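Local coordinates for protein bifunctional cytochrome P450/NADPH--P450 reductase (Deinococcus aerius, PDB 7F3H) that probably hydroxylates substrates such as fatty acids at its heme iron, as a self-sufficient cytochrome P450 fused to its own NADPH-dependent reductase, at residues I8-Y22 against L35-Q49. Residues are numbered along the deposited sequence; the frame is centred on the assembly and turned at random.
Sequences IPSPPKHPQYGHLHY and LARQIPEGLFQLDIQ
Leu46 CD2 lies over the centre of one face of the His19 imidazole, a CH-pi contact of 3.8 Å to the ring centroid. Lys13 CE covers the opposite face, toward the rim. Both nitrogens work at the edge, in the ring plane. His19 ND1 accepts a hydrogen bond from Asp47 N at 2.9 Å, nearly straight at 166°, and its NE2 donates to Pro11 O at 3.0 Å from above the carbonyl plane. These two bonds fix the ring's rotation and are consistent with the proton on NE2. A leucine at His19 would probably leave Asp47 N and Pro11 O without their mates. The Tyr22 ring takes Leu35 CD1 on one face and His21 NE2 on the other; His19 CD2 sits at its edge. Leu35 CD2 also meets Pro11 CG at 3.5 Å, the two side chains crossing at about a right angle. Ile8 places CG2 anti to its backbone N (CG1 at chi1 -64°), against Leu43 CG at 3.8 Å. Pro9 CB packs on Ile39 CG2, and Pro9 O takes a weak bond from Gln45 N. Lys13 NZ and Asp47 OD2 form a long salt bridge of 3.7 Å. The N-terminal loop thus runs beside strand 43-48, an outermost strand of the P450 beta sheet, whose other edge pairs with strand 51-56. Phe32 of helix 28-38 packs on Tyr22 and Leu46, while Tyr349 and Ile351 of strand 349-351 touch Pro9 and Ile8.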
loop_
_atom_site.group_PDB
_atom_site.type_symbol
_atom_site.label_atom_id
_atom_site.label_comp_id
_atom_site.label_asym_id
_atom_site.label_seq_id
_atom_site.Cartn_x
_atom_site.Cartn_y
_atom_site.Cartn_z
ATOM N N ILE A 8 1.588 29.556 -9.045
ATOM C CA ILE A 8 2.200 28.244 -8.824
ATOM C C ILE A 8 3.094 27.916 -10.014
ATOM O O ILE A 8 2.656 28.052 -11.176
ATOM C CB ILE A 8 1.115 27.171 -8.629
ATOM C CG1 ILE A 8 0.313 27.460 -7.356
ATOM C CG2 ILE A 8 1.736 25.788 -8.593
ATOM C CD1 ILE A 8 -0.894 26.600 -7.178
ATOM N N PRO A 9 4.348 27.528 -9.807
ATOM C CA PRO A 9 5.216 27.244 -10.953
ATOM C C PRO A 9 4.604 26.185 -11.862
ATOM O O PRO A 9 3.901 25.274 -11.412
ATOM C CB PRO A 9 6.521 26.751 -10.308
ATOM C CG PRO A 9 6.489 27.333 -8.885
ATOM C CD PRO A 9 5.033 27.359 -8.514
ATOM N N SER A 10 4.880 26.329 -13.164
ATOM C CA SER A 10 4.390 25.428 -14.182
ATOM C C SER A 10 5.420 25.244 -15.302
ATOM O O SER A 10 6.035 26.226 -15.734
ATOM C CB SER A 10 3.057 25.937 -14.739
ATOM O OG SER A 10 2.343 24.871 -15.358
ATOM N N PRO A 11 5.662 24.014 -15.759
ATOM C CA PRO A 11 6.667 23.783 -16.820
ATOM C C PRO A 11 6.185 24.356 -18.142
ATOM O O PRO A 11 4.977 24.544 -18.349
ATOM C CB PRO A 11 6.746 22.250 -16.900
ATOM C CG PRO A 11 6.083 21.764 -15.682
ATOM C CD PRO A 11 5.035 22.749 -15.349
ATOM N N PRO A 12 7.100 24.651 -19.063
ATOM C CA PRO A 12 6.729 25.447 -20.254
ATOM C C PRO A 12 5.697 24.833 -21.239
ATOM O O PRO A 12 5.174 25.616 -22.047
ATOM C CB PRO A 12 8.085 25.709 -20.930
ATOM C CG PRO A 12 8.996 24.664 -20.380
ATOM C CD PRO A 12 8.544 24.398 -18.990
ATOM N N LYS A 13 5.393 23.514 -21.221
ATOM C CA LYS A 13 4.365 22.882 -22.084
ATOM C C LYS A 13 4.859 22.635 -23.522
ATOM O O LYS A 13 5.613 23.445 -24.072
ATOM C CB LYS A 13 3.094 23.743 -22.082
ATOM C CG LYS A 13 1.882 23.283 -22.839
ATOM C CD LYS A 13 0.768 24.346 -22.736
ATOM C CE LYS A 13 -0.129 24.329 -21.505
ATOM N NZ LYS A 13 -1.208 23.285 -21.563
ATOM N N HIS A 14 4.393 21.554 -24.177
ATOM C CA HIS A 14 4.812 20.973 -25.467
ATOM C C HIS A 14 3.842 21.330 -26.595
ATOM O O HIS A 14 2.621 21.281 -26.392
ATOM C CB HIS A 14 4.891 19.447 -25.353
ATOM C CG HIS A 14 5.522 18.760 -26.527
ATOM N ND1 HIS A 14 4.907 18.657 -27.758
ATOM C CD2 HIS A 14 6.703 18.100 -26.644
ATOM C CE1 HIS A 14 5.688 17.985 -28.585
ATOM N NE2 HIS A 14 6.782 17.631 -27.934
ATOM N N PRO A 15 4.372 21.671 -27.786
ATOM C CA PRO A 15 3.509 22.186 -28.871
ATOM C C PRO A 15 2.456 21.203 -29.347
ATOM O O PRO A 15 1.362 21.629 -29.744
ATOM C CB PRO A 15 4.506 22.509 -30.000
ATOM C CG PRO A 15 5.836 22.605 -29.361
ATOM C CD PRO A 15 5.795 21.653 -28.186
ATOM N N GLN A 16 2.751 19.899 -29.346
ATOM C CA GLN A 16 1.732 18.927 -29.710
ATOM C C GLN A 16 0.970 18.402 -28.491
ATOM O O GLN A 16 -0.266 18.307 -28.518
ATOM C CB GLN A 16 2.367 17.772 -30.497
ATOM C CG GLN A 16 2.838 18.181 -31.899
ATOM C CD GLN A 16 1.793 19.023 -32.646
ATOM O OE1 GLN A 16 2.088 20.135 -33.094
ATOM N NE2 GLN A 16 0.568 18.492 -32.783
ATOM N N TYR A 17 1.673 18.110 -27.394
ATOM C CA TYR A 17 1.073 17.360 -26.300
ATOM C C TYR A 17 0.568 18.236 -25.156
ATOM O O TYR A 17 -0.167 17.741 -24.299
ATOM C CB TYR A 17 2.071 16.322 -25.771
ATOM C CG TYR A 17 2.698 15.457 -26.857
ATOM C CD1 TYR A 17 4.072 15.418 -27.033
ATOM C CD2 TYR A 17 1.906 14.674 -27.706
ATOM C CE1 TYR A 17 4.645 14.623 -28.022
ATOM C CE2 TYR A 17 2.468 13.886 -28.689
ATOM C CZ TYR A 17 3.839 13.859 -28.843
ATOM O OH TYR A 17 4.424 13.075 -29.820
ATOM N N GLY A 18 0.932 19.516 -25.128
ATOM C CA GLY A 18 0.630 20.387 -24.005
ATOM C C GLY A 18 1.388 19.961 -22.754
ATOM O O GLY A 18 2.612 20.085 -22.701
ATOM N N HIS A 19 0.688 19.393 -21.777
ATOM C CA HIS A 19 1.299 18.804 -20.592
ATOM C C HIS A 19 1.020 17.320 -20.499
ATOM O O HIS A 19 1.525 16.666 -19.575
ATOM C CB HIS A 19 0.795 19.456 -19.298
ATOM C CG HIS A 19 1.451 20.759 -18.983
ATOM N ND1 HIS A 19 0.835 21.743 -18.233
ATOM C CD2 HIS A 19 2.674 21.235 -19.309
ATOM C CE1 HIS A 19 1.648 22.775 -18.122
ATOM N NE2 HIS A 19 2.770 22.494 -18.766
ATOM N N LEU A 20 0.255 16.774 -21.450
ATOM C CA LEU A 20 -0.250 15.411 -21.368
ATOM C C LEU A 20 0.869 14.383 -21.460
ATOM O O LEU A 20 0.682 13.239 -21.044
ATOM C CB LEU A 20 -1.279 15.162 -22.477
ATOM C CG LEU A 20 -2.670 15.744 -22.205
ATOM C CD1 LEU A 20 -3.311 15.170 -20.941
ATOM C CD2 LEU A 20 -2.695 17.287 -22.214
ATOM N N HIS A 21 2.016 14.762 -22.025
ATOM C CA HIS A 21 3.136 13.839 -22.137
ATOM C C HIS A 21 3.658 13.433 -20.762
ATOM O O HIS A 21 4.294 12.375 -20.640
ATOM C CB HIS A 21 4.228 14.437 -23.046
ATOM C CG HIS A 21 4.811 15.725 -22.561
ATOM N ND1 HIS A 21 4.044 16.837 -22.278
ATOM C CD2 HIS A 21 6.100 16.103 -22.371
ATOM C CE1 HIS A 21 4.830 17.825 -21.884
ATOM N NE2 HIS A 21 6.082 17.404 -21.928
ATOM N N TYR A 22 3.430 14.265 -19.731
ATOM C CA TYR A 22 3.790 13.901 -18.362
ATOM C C TYR A 22 2.946 12.751 -17.814
ATOM O O TYR A 22 3.366 12.087 -16.860
ATOM C CB TYR A 22 3.632 15.114 -17.441
ATOM C CG TYR A 22 4.619 16.227 -17.706
ATOM C CD1 TYR A 22 5.967 16.052 -17.467
ATOM C CD2 TYR A 22 4.196 17.443 -18.195
ATOM C CE1 TYR A 22 6.867 17.056 -17.712
ATOM C CE2 TYR A 22 5.080 18.454 -18.440
ATOM C CZ TYR A 22 6.417 18.256 -18.203
ATOM O OH TYR A 22 7.324 19.264 -18.446
ATOM N N LEU A 35 10.235 16.345 -12.882
ATOM C CA LEU A 35 9.826 17.749 -12.790
ATOM C C LEU A 35 10.131 18.343 -11.430
ATOM O O LEU A 35 10.707 19.434 -11.348
ATOM C CB LEU A 35 8.353 17.996 -13.065
ATOM C CG LEU A 35 7.896 18.176 -14.477
ATOM C CD1 LEU A 35 6.361 18.325 -14.452
ATOM C CD2 LEU A 35 8.593 19.475 -14.912
ATOM N N ALA A 36 9.705 17.673 -10.354
ATOM C CA ALA A 36 9.897 18.233 -9.022
ATOM C C ALA A 36 11.367 18.553 -8.799
ATOM O O ALA A 36 11.708 19.596 -8.225
ATOM C CB ALA A 36 9.386 17.267 -7.963
ATOM N N ARG A 37 12.252 17.711 -9.342
ATOM C CA ARG A 37 13.681 17.966 -9.171
ATOM C C ARG A 37 14.132 19.190 -9.951
ATOM O O ARG A 37 15.132 19.808 -9.575
ATOM C CB ARG A 37 14.489 16.764 -9.660
ATOM C CG ARG A 37 14.624 15.664 -8.662
ATOM C CD ARG A 37 15.507 16.085 -7.488
ATOM N NE ARG A 37 16.033 14.902 -6.814
ATOM C CZ ARG A 37 15.497 14.368 -5.721
ATOM N NH1 ARG A 37 14.404 14.909 -5.188
ATOM N NH2 ARG A 37 16.046 13.281 -5.178
ATOM N N GLN A 38 13.360 19.607 -10.961
ATOM C CA GLN A 38 13.689 20.861 -11.644
ATOM C C GLN A 38 13.128 22.064 -10.906
ATOM O O GLN A 38 13.668 23.166 -11.043
ATOM C CB GLN A 38 13.128 20.933 -13.073
ATOM C CG GLN A 38 13.330 19.740 -13.969
ATOM C CD GLN A 38 14.766 19.393 -14.101
ATOM O OE1 GLN A 38 15.606 20.267 -14.327
ATOM N NE2 GLN A 38 15.080 18.110 -13.941
ATOM N N ILE A 39 12.065 21.895 -10.124
ATOM C CA ILE A 39 11.379 23.062 -9.573
ATOM C C ILE A 39 11.595 23.161 -8.064
ATOM O O ILE A 39 10.933 22.459 -7.282
ATOM C CB ILE A 39 9.883 23.001 -9.942
ATOM C CG1 ILE A 39 9.734 22.731 -11.455
ATOM C CG2 ILE A 39 9.130 24.273 -9.522
ATOM C CD1 ILE A 39 8.326 22.790 -11.980
ATOM N N PRO A 40 12.476 24.060 -7.609
ATOM C CA PRO A 40 12.841 24.080 -6.183
ATOM C C PRO A 40 11.808 24.714 -5.275
ATOM O O PRO A 40 11.888 24.488 -4.059
ATOM C CB PRO A 40 14.144 24.888 -6.166
ATOM C CG PRO A 40 13.991 25.836 -7.320
ATOM C CD PRO A 40 13.269 25.024 -8.397
ATOM N N GLU A 41 10.818 25.442 -5.813
ATOM C CA GLU A 41 9.761 26.028 -4.982
ATOM C C GLU A 41 8.918 24.996 -4.261
ATOM O O GLU A 41 8.099 25.371 -3.414
ATOM C CB GLU A 41 8.824 26.906 -5.800
ATOM C CG GLU A 41 9.455 28.147 -6.324
ATOM C CD GLU A 41 9.995 27.921 -7.719
ATOM O OE1 GLU A 41 10.417 26.777 -8.002
ATOM O OE2 GLU A 41 10.017 28.874 -8.529
ATOM N N GLY A 42 8.970 23.735 -4.669
ATOM C CA GLY A 42 8.319 22.696 -3.901
ATOM C C GLY A 42 6.887 22.386 -4.298
ATOM O O GLY A 42 6.272 21.501 -3.668
ATOM N N LEU A 43 6.331 23.061 -5.320
ATOM C CA LEU A 43 5.045 22.626 -5.861
ATOM C C LEU A 43 4.982 23.111 -7.313
ATOM O O LEU A 43 5.598 24.118 -7.669
ATOM C CB LEU A 43 3.808 23.172 -5.072
ATOM C CG LEU A 43 3.184 24.578 -5.243
ATOM C CD1 LEU A 43 1.786 24.757 -4.573
ATOM C CD2 LEU A 43 4.087 25.743 -4.962
ATOM N N PHE A 44 4.212 22.411 -8.142
ATOM C CA PHE A 44 4.027 22.869 -9.522
ATOM C C PHE A 44 2.629 22.514 -10.009
ATOM O O PHE A 44 1.883 21.788 -9.349
ATOM C CB PHE A 44 5.094 22.320 -10.487
ATOM C CG PHE A 44 5.102 20.809 -10.611
ATOM C CD1 PHE A 44 4.130 20.143 -11.353
ATOM C CD2 PHE A 44 6.105 20.060 -10.008
ATOM C CE1 PHE A 44 4.135 18.780 -11.462
ATOM C CE2 PHE A 44 6.133 18.685 -10.121
ATOM C CZ PHE A 44 5.140 18.040 -10.847
ATOM N N GLN A 45 2.310 23.023 -11.202
ATOM C CA GLN A 45 0.978 23.001 -11.805
ATOM C C GLN A 45 1.063 22.493 -13.248
ATOM O O GLN A 45 1.963 22.892 -13.987
ATOM C CB GLN A 45 0.441 24.424 -11.792
ATOM C CG GLN A 45 -1.019 24.630 -11.796
ATOM C CD GLN A 45 -1.328 26.112 -11.963
ATOM O OE1 GLN A 45 -0.412 26.939 -12.049
ATOM N NE2 GLN A 45 -2.606 26.450 -12.044
ATOM N N LEU A 46 0.133 21.611 -13.645
ATOM C CA LEU A 46 -0.039 21.104 -15.008
ATOM C C LEU A 46 -1.461 21.298 -15.512
ATOM O O LEU A 46 -2.400 21.318 -14.707
ATOM C CB LEU A 46 0.342 19.607 -15.052
ATOM C CG LEU A 46 1.771 19.123 -14.754
ATOM C CD1 LEU A 46 1.847 17.640 -15.027
ATOM C CD2 LEU A 46 2.819 19.864 -15.583
ATOM N N ASP A 47 -1.648 21.421 -16.852
ATOM C CA ASP A 47 -3.029 21.501 -17.431
ATOM C C ASP A 47 -3.353 20.162 -18.044
ATOM O O ASP A 47 -2.803 19.811 -19.083
ATOM C CB ASP A 47 -3.342 22.496 -18.546
ATOM C CG ASP A 47 -3.351 23.888 -18.121
ATOM O OD1 ASP A 47 -3.426 24.168 -16.903
ATOM O OD2 ASP A 47 -3.497 24.731 -19.110
ATOM N N ILE A 48 -4.229 19.435 -17.410
ATOM C CA ILE A 48 -4.695 18.156 -17.892
ATOM C C ILE A 48 -6.080 18.324 -18.493
ATOM O O ILE A 48 -7.068 18.455 -17.764
ATOM C CB ILE A 48 -4.624 17.119 -16.782
ATOM C CG1 ILE A 48 -3.146 17.058 -16.407
ATOM C CG2 ILE A 48 -5.255 15.818 -17.265
ATOM C CD1 ILE A 48 -2.249 16.680 -17.624
ATOM N N GLN A 49 -6.105 18.414 -19.821
ATOM C CA GLN A 49 -7.317 18.540 -20.621
ATOM C C GLN A 49 -8.179 19.672 -20.083
ATOM O O GLN A 49 -8.060 20.819 -20.524
ATOM C CB GLN A 49 -8.073 17.202 -20.633
ATOM C CG GLN A 49 -7.285 16.083 -21.351
ATOM C CD GLN A 49 -7.947 14.706 -21.303
ATOM O OE1 GLN A 49 -8.774 14.425 -20.437
ATOM N NE2 GLN A 49 -7.549 13.831 -22.219
#